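Local coordinates for protein MAU2 chromatid cohesion factor homolog (Saccharomyces cerevisiae, PDB 4XDN) that forms a complex with SCC2 that the cohesin ring needs to associate with chromosomes, and so acts in sister chromatid cohesion, at residues F343-L348 / V391-L396; Q328-I333 / E387-W392. One frame throughout, in Å; residues are numbered along the deposited sequence.

In the fold
Three consecutive helices, 317-331, 339-360 and 369-398, are tied together here. From the N terminus, the chain first passes through 328-333, then turns into helix 339-360, which carries 343-348. It turns again and runs back along helix 369-398, where 387-392 closes the loop of interaction 2 and 391-396, a turn later, closes that of interaction 1. Interaction 1 thus opens inside the loop of interaction 2 and closes after it, so the two cross, sharing V391 and W392. Interaction 2 brings the C-terminal part of 317-331 and what follows it onto 369-398 through apolar packing; interaction 1 joins 339-360 to 369-398 through charge. A hydrogen bond from S344 to S329 links their first segments.

Interaction 1 of 2, residues F343-L348 / V391-L396; sequences FSRKFL and VWEQTL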
loop_
_atom_site.group_PDB
_atom_site.type_symbol
_atom_site.label_atom_id
_atom_site.label_comp_id
_atom_site.label_asym_id
_atom_site.label_seq_id
_atom_site.Cartn_x
_atom_site.Cartn_y
_atom_site.Cartn_z
ATOM N N PHE A 343 -9.054 -20.480 -6.892
ATOM C CA PHE A 343 -9.854 -19.345 -6.443
ATOM C C PHE A 343 -9.307 -18.050 -7.037
ATOM O O PHE A 343 -10.059 -17.236 -7.569
ATOM C CB PHE A 343 -9.868 -19.269 -4.911
ATOM C CG PHE A 343 -10.671 -18.123 -4.359
ATOM C CD1 PHE A 343 -10.114 -16.858 -4.252
ATOM C CD2 PHE A 343 -11.975 -18.313 -3.933
ATOM C CE1 PHE A 343 -10.848 -15.804 -3.742
ATOM C CE2 PHE A 343 -12.712 -17.263 -3.421
ATOM C CZ PHE A 343 -12.148 -16.008 -3.325
ATOM N N SER A 344 -7.992 -17.873 -6.949
ATOM C CA SER A 344 -7.336 -16.672 -7.456
ATOM C C SER A 344 -7.546 -16.506 -8.957
ATOM O O SER A 344 -7.944 -15.435 -9.417
ATOM C CB SER A 344 -5.837 -16.710 -7.147
ATOM O OG SER A 344 -5.601 -16.659 -5.751
ATOM N N ARG A 345 -7.272 -17.566 -9.712
ATOM C CA ARG A 345 -7.443 -17.548 -11.161
ATOM C C ARG A 345 -8.879 -17.225 -11.557
ATOM O O ARG A 345 -9.127 -16.728 -12.656
ATOM C CB ARG A 345 -7.034 -18.892 -11.771
ATOM C CG ARG A 345 -5.572 -18.976 -12.183
ATOM C CD ARG A 345 -5.259 -20.318 -12.834
ATOM N NE ARG A 345 -5.406 -21.427 -11.895
ATOM C CZ ARG A 345 -4.489 -21.780 -10.998
ATOM N NH1 ARG A 345 -3.345 -21.113 -10.905
ATOM N NH2 ARG A 345 -4.720 -22.804 -10.187
ATOM N N LYS A 346 -9.819 -17.510 -10.660
ATOM C CA LYS A 346 -11.232 -17.293 -10.941
ATOM C C LYS A 346 -11.704 -15.892 -10.561
ATOM O O LYS A 346 -12.487 -15.283 -11.290
ATOM C CB LYS A 346 -12.088 -18.325 -10.203
ATOM C CG LYS A 346 -13.583 -18.115 -10.404
ATOM C CD LYS A 346 -14.421 -19.199 -9.756
ATOM C CE LYS A 346 -15.876 -19.076 -10.189
ATOM N NZ LYS A 346 -16.803 -19.868 -9.336
ATOM N N PHE A 347 -11.231 -15.383 -9.426
ATOM C CA PHE A 347 -11.817 -14.184 -8.835
ATOM C C PHE A 347 -10.977 -12.916 -8.989
ATOM O O PHE A 347 -11.473 -11.816 -8.739
ATOM C CB PHE A 347 -12.109 -14.438 -7.354
ATOM C CG PHE A 347 -13.290 -15.337 -7.129
ATOM C CD1 PHE A 347 -14.570 -14.911 -7.452
ATOM C CD2 PHE A 347 -13.124 -16.611 -6.612
ATOM C CE1 PHE A 347 -15.662 -15.736 -7.257
ATOM C CE2 PHE A 347 -14.212 -17.441 -6.413
ATOM C CZ PHE A 347 -15.484 -17.003 -6.738
ATOM N N LEU A 348 -9.723 -13.049 -9.402
ATOM C CA LEU A 348 -8.959 -11.869 -9.786
ATOM C C LEU A 348 -9.605 -11.222 -11.014
ATOM O O LEU A 348 -9.713 -9.998 -11.085
ATOM C CB LEU A 348 -7.491 -12.213 -10.059
ATOM C CG LEU A 348 -6.539 -12.196 -8.854
ATOM C CD1 LEU A 348 -5.130 -12.564 -9.289
ATOM C CD2 LEU A 348 -6.523 -10.842 -8.148
ATOM N N VAL A 391 0.048 -12.846 -13.635
ATOM C CA VAL A 391 1.350 -13.235 -14.156
ATOM C C VAL A 391 2.151 -13.977 -13.089
ATOM O O VAL A 391 2.802 -14.979 -13.384
ATOM C CB VAL A 391 2.137 -11.999 -14.653
ATOM C CG1 VAL A 391 3.596 -12.343 -14.993
ATOM C CG2 VAL A 391 1.446 -11.397 -15.863
ATOM N N TRP A 392 2.096 -13.497 -11.851
ATOM C CA TRP A 392 2.872 -14.114 -10.787
ATOM C C TRP A 392 2.406 -15.540 -10.521
ATOM O O TRP A 392 3.225 -16.447 -10.368
ATOM C CB TRP A 392 2.794 -13.302 -9.496
ATOM C CG TRP A 392 3.858 -13.710 -8.528
ATOM C CD1 TRP A 392 3.796 -14.722 -7.617
ATOM C CD2 TRP A 392 5.161 -13.128 -8.392
ATOM N NE1 TRP A 392 4.976 -14.805 -6.916
ATOM C CE2 TRP A 392 5.830 -13.837 -7.374
ATOM C CE3 TRP A 392 5.825 -12.076 -9.031
ATOM C CZ2 TRP A 392 7.129 -13.524 -6.978
ATOM C CZ3 TRP A 392 7.115 -11.768 -8.635
ATOM C CH2 TRP A 392 7.753 -12.491 -7.619
ATOM N N GLU A 393 1.093 -15.741 -10.469
ATOM C CA GLU A 393 0.561 -17.066 -10.185
ATOM C C GLU A 393 0.892 -18.035 -11.320
ATOM O O GLU A 393 1.142 -19.213 -11.080
ATOM C CB GLU A 393 -0.953 -17.020 -9.961
ATOM C CG GLU A 393 -1.504 -18.348 -9.452
ATOM C CD GLU A 393 -2.993 -18.319 -9.173
ATOM O OE1 GLU A 393 -3.666 -17.352 -9.588
ATOM O OE2 GLU A 393 -3.486 -19.274 -8.536
ATOM N N GLN A 394 0.893 -17.532 -12.551
ATOM C CA GLN A 394 1.253 -18.347 -13.708
ATOM C C GLN A 394 2.722 -18.741 -13.653
ATOM O O GLN A 394 3.083 -19.868 -13.996
ATOM C CB GLN A 394 0.960 -17.600 -15.011
ATOM C CG GLN A 394 -0.445 -17.818 -15.552
ATOM C CD GLN A 394 -0.710 -19.261 -15.941
ATOM O OE1 GLN A 394 -1.733 -19.838 -15.570
ATOM N NE2 GLN A 394 0.208 -19.849 -16.700
ATOM N N THR A 395 3.564 -17.807 -13.220
ATOM C CA THR A 395 4.993 -18.063 -13.091
ATOM C C THR A 395 5.249 -19.165 -12.071
ATOM O O THR A 395 6.076 -20.051 -12.296
ATOM C CB THR A 395 5.760 -16.786 -12.679
ATOM O OG1 THR A 395 5.584 -15.778 -13.680
ATOM C CG2 THR A 395 7.249 -17.067 -12.517
ATOM N N LEU A 396 4.535 -19.107 -10.953
ATOM C CA LEU A 396 4.617 -20.151 -9.939
ATOM C C LEU A 396 4.162 -21.492 -10.503
ATOM O O LEU A 396 4.771 -22.528 -10.239
ATOM C CB LEU A 396 3.764 -19.790 -8.723
ATOM C CG LEU A 396 4.494 -19.227 -7.504
ATOM C CD1 LEU A 396 3.485 -18.708 -6.495
ATOM C CD2 LEU A 396 5.382 -20.288 -6.873
HETATM O O HOH W 1 -2.161 -19.289 -12.630
#
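The guanidinium of R345 meets the carboxylate of E393 obliquely, their planes 37° apart, while a water sits in the guanidinium plane at its edge. NH1 is shared between the two: R345 NH1 lies 3.0 Å from E393 OE2, a salt bridge of charges alone because the oxygen is well out of the plane. R345 NH1 also donates to the water, 2.8 Å away. That water in turn donates to Q394 OE1, 3.0 Å away, so a neutral amide is drawn into the same polar network.

E393 spans the gap because CG stands anti to the backbone N (chi1 -171°) and the chain beyond it stays extended. Its other oxygen is flanked by carbon, with S344 CB 3.3 Å from E393 OE1 and R345 CG 3.6 Å from it. A small serine suits this place: it leaves room for the carboxylate, and its hydroxyl is occupied by the carbonyl of S329. R345 bends at chi3 to bring its end across E393 at about a right angle, and its NH2 is held by N342 OD1 and C336 O. The arginine charge probably stabilises the buried carboxylate as an anion.

The segments 343-348 and 391-396 run nearly antiparallel, their axes at 157° and 10.8 Å apart at closest approach, consistent with the TPR-like helical repeats described for the SCC4/mau-2 family.

Interaction 2 of 2, residues Q328-I333 / E387-W392; sequences QSVSYI and EFYKVW
V330 meets the ring of Y389 in a CH-pi contact. V330 CG2 lies over one face, 3.8 Å from the ring centroid and 20° off its normal, displaced toward the rim nearest CE2. The second methyl of the same residue follows the ring outward, V330 CG1 coming 3.8 Å from Y389 CZ. The beta-branched valine thus lays two methyls along the aromatic surface, while F388 CD2 covers the opposite face, so turning of the ring about chi2 is restricted by carbon on both faces.

Aliphatic packing continues through I333, which reaches the root of the tyrosine and the next turn of helix 369-398. I333 CD1 touches Y389 CB at 3.9 Å, the two side chains crossing at about a right angle. Its other branch, CG2, set anti to the backbone N, is directed to the edge of the W392 indole, near the ring plane, and stops 3.9 Å from W392 CD1. Branching at CB is what lets one isoleucine serve both aromatic residues.

The polar atoms of these two buried aromatics look to another protein: Y389 OH and W392 NE1 each bond to the backbone of its chain, consistent with a binding site for the SCC2 partner. Replacing Y389 by an alanine is likely to take away the surface on which both V330 methyls and F388 rest, and to leave the partner backbone without its hydrogen-bonding mate.

Between the two segments, then, the contact is purely apolar. The hydroxyl and the indole N-H, which have no polar partner in it, are spent on the backbone of the other protein's chain, whose side chains also pack against V330 and Y389.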
loop_
_atom_site.group_PDB
_atom_site.type_symbol
_atom_site.label_atom_id
_atom_site.label_comp_id
_atom_site.label_asym_id
_atom_site.label_seq_id
_atom_site.Cartn_x
_atom_site.Cartn_y
_atom_site.Cartn_z
ATOM N N GLN A 328 -7.970 -11.520 -0.426
ATOM C CA GLN A 328 -8.187 -12.955 -0.299
ATOM C C GLN A 328 -7.496 -13.702 -1.431
ATOM O O GLN A 328 -6.887 -14.749 -1.212
ATOM C CB GLN A 328 -9.682 -13.278 -0.293
ATOM C CG GLN A 328 -9.990 -14.768 -0.193
ATOM C CD GLN A 328 -11.474 -15.053 -0.119
ATOM O OE1 GLN A 328 -12.297 -14.180 -0.379
ATOM N NE2 GLN A 328 -11.824 -16.284 0.240
ATOM N N SER A 329 -7.592 -13.154 -2.639
ATOM C CA SER A 329 -7.021 -13.788 -3.823
ATOM C C SER A 329 -5.498 -13.757 -3.783
ATOM O O SER A 329 -4.843 -14.739 -4.141
ATOM C CB SER A 329 -7.529 -13.105 -5.096
ATOM O OG SER A 329 -8.938 -13.230 -5.215
ATOM N N VAL A 330 -4.939 -12.629 -3.351
ATOM C CA VAL A 330 -3.492 -12.493 -3.225
ATOM C C VAL A 330 -2.959 -13.504 -2.214
ATOM O O VAL A 330 -1.880 -14.071 -2.399
ATOM C CB VAL A 330 -3.084 -11.068 -2.790
ATOM C CG1 VAL A 330 -1.603 -11.012 -2.435
ATOM C CG2 VAL A 330 -3.389 -10.067 -3.890
ATOM N N SER A 331 -3.723 -13.724 -1.149
ATOM C CA SER A 331 -3.315 -14.640 -0.091
ATOM C C SER A 331 -3.231 -16.077 -0.595
ATOM O O SER A 331 -2.514 -16.891 -0.023
ATOM C CB SER A 331 -4.284 -14.566 1.092
ATOM O OG SER A 331 -5.370 -15.458 0.924
ATOM N N TYR A 332 -3.962 -16.381 -1.663
ATOM C CA TYR A 332 -4.011 -17.737 -2.203
ATOM C C TYR A 332 -3.044 -17.963 -3.366
ATOM O O TYR A 332 -2.928 -19.086 -3.862
ATOM C CB TYR A 332 -5.427 -18.073 -2.680
ATOM C CG TYR A 332 -6.496 -18.096 -1.606
ATOM C CD1 TYR A 332 -6.179 -18.323 -0.275
ATOM C CD2 TYR A 332 -7.830 -17.904 -1.938
ATOM C CE1 TYR A 332 -7.163 -18.350 0.696
ATOM C CE2 TYR A 332 -8.817 -17.930 -0.976
ATOM C CZ TYR A 332 -8.480 -18.153 0.339
ATOM O OH TYR A 332 -9.466 -18.176 1.297
ATOM N N ILE A 333 -2.365 -16.909 -3.812
ATOM C CA ILE A 333 -1.470 -17.009 -4.965
ATOM C C ILE A 333 -0.428 -18.101 -4.763
ATOM O O ILE A 333 -0.212 -18.934 -5.646
ATOM C CB ILE A 333 -0.737 -15.679 -5.240
ATOM C CG1 ILE A 333 -1.734 -14.549 -5.512
ATOM C CG2 ILE A 333 0.241 -15.826 -6.408
ATOM C CD1 ILE A 333 -2.465 -14.649 -6.832
ATOM N N GLU A 387 -3.473 -7.876 -12.881
ATOM C CA GLU A 387 -2.636 -8.352 -13.943
ATOM C C GLU A 387 -1.335 -8.868 -13.417
ATOM O O GLU A 387 -0.820 -9.834 -13.866
ATOM C CB GLU A 387 -2.306 -7.237 -14.924
ATOM C CG GLU A 387 -3.398 -6.837 -15.871
ATOM C CD GLU A 387 -3.742 -7.890 -16.892
ATOM O OE1 GLU A 387 -2.981 -8.868 -17.032
ATOM O OE2 GLU A 387 -4.786 -7.727 -17.549
ATOM N N PHE A 388 -0.794 -8.164 -12.471
ATOM C CA PHE A 388 0.501 -8.535 -11.907
ATOM C C PHE A 388 0.434 -9.901 -11.232
ATOM O O PHE A 388 1.287 -10.756 -11.460
ATOM C CB PHE A 388 0.985 -7.489 -10.900
ATOM C CG PHE A 388 2.191 -7.927 -10.113
ATOM C CD1 PHE A 388 3.458 -7.867 -10.670
ATOM C CD2 PHE A 388 2.057 -8.409 -8.823
ATOM C CE1 PHE A 388 4.568 -8.274 -9.956
ATOM C CE2 PHE A 388 3.165 -8.819 -8.101
ATOM C CZ PHE A 388 4.422 -8.751 -8.668
ATOM N N TYR A 389 -0.581 -10.099 -10.398
ATOM C CA TYR A 389 -0.714 -11.345 -9.654
ATOM C C TYR A 389 -1.175 -12.491 -10.548
ATOM O O TYR A 389 -0.964 -13.656 -10.220
ATOM C CB TYR A 389 -1.680 -11.168 -8.480
ATOM C CG TYR A 389 -1.071 -10.405 -7.325
ATOM C CD1 TYR A 389 -0.017 -10.941 -6.596
ATOM C CD2 TYR A 389 -1.548 -9.151 -6.964
ATOM C CE1 TYR A 389 0.550 -10.249 -5.542
ATOM C CE2 TYR A 389 -0.988 -8.451 -5.907
ATOM C CZ TYR A 389 0.060 -9.008 -5.200
ATOM O OH TYR A 389 0.625 -8.323 -4.150
ATOM N N LYS A 390 -1.805 -12.158 -11.671
ATOM C CA LYS A 390 -2.144 -13.162 -12.675
ATOM C C LYS A 390 -0.857 -13.739 -13.252
ATOM O O LYS A 390 -0.690 -14.957 -13.345
ATOM C CB LYS A 390 -2.999 -12.555 -13.789
ATOM C CG LYS A 390 -3.535 -13.566 -14.794
ATOM C CD LYS A 390 -4.029 -12.880 -16.061
ATOM C CE LYS A 390 -4.800 -13.840 -16.952
ATOM N NZ LYS A 390 -5.152 -13.232 -18.266
ATOM N N VAL A 391 0.048 -12.846 -13.635
ATOM C CA VAL A 391 1.350 -13.235 -14.156
ATOM C C VAL A 391 2.151 -13.977 -13.089
ATOM O O VAL A 391 2.802 -14.979 -13.384
ATOM C CB VAL A 391 2.137 -11.999 -14.653
ATOM C CG1 VAL A 391 3.596 -12.343 -14.993
ATOM C CG2 VAL A 391 1.446 -11.397 -15.863
ATOM N N TRP A 392 2.096 -13.497 -11.851
ATOM C CA TRP A 392 2.872 -14.114 -10.787
ATOM C C TRP A 392 2.406 -15.540 -10.521
ATOM O O TRP A 392 3.225 -16.447 -10.368
ATOM C CB TRP A 392 2.794 -13.302 -9.496
ATOM C CG TRP A 392 3.858 -13.710 -8.528
ATOM C CD1 TRP A 392 3.796 -14.722 -7.617
ATOM C CD2 TRP A 392 5.161 -13.128 -8.392
ATOM N NE1 TRP A 392 4.976 -14.805 -6.916
ATOM C CE2 TRP A 392 5.830 -13.837 -7.374
ATOM C CE3 TRP A 392 5.825 -12.076 -9.031
ATOM C CZ2 TRP A 392 7.129 -13.524 -6.978
ATOM C CZ3 TRP A 392 7.115 -11.768 -8.635
ATOM C CH2 TRP A 392 7.753 -12.491 -7.619
#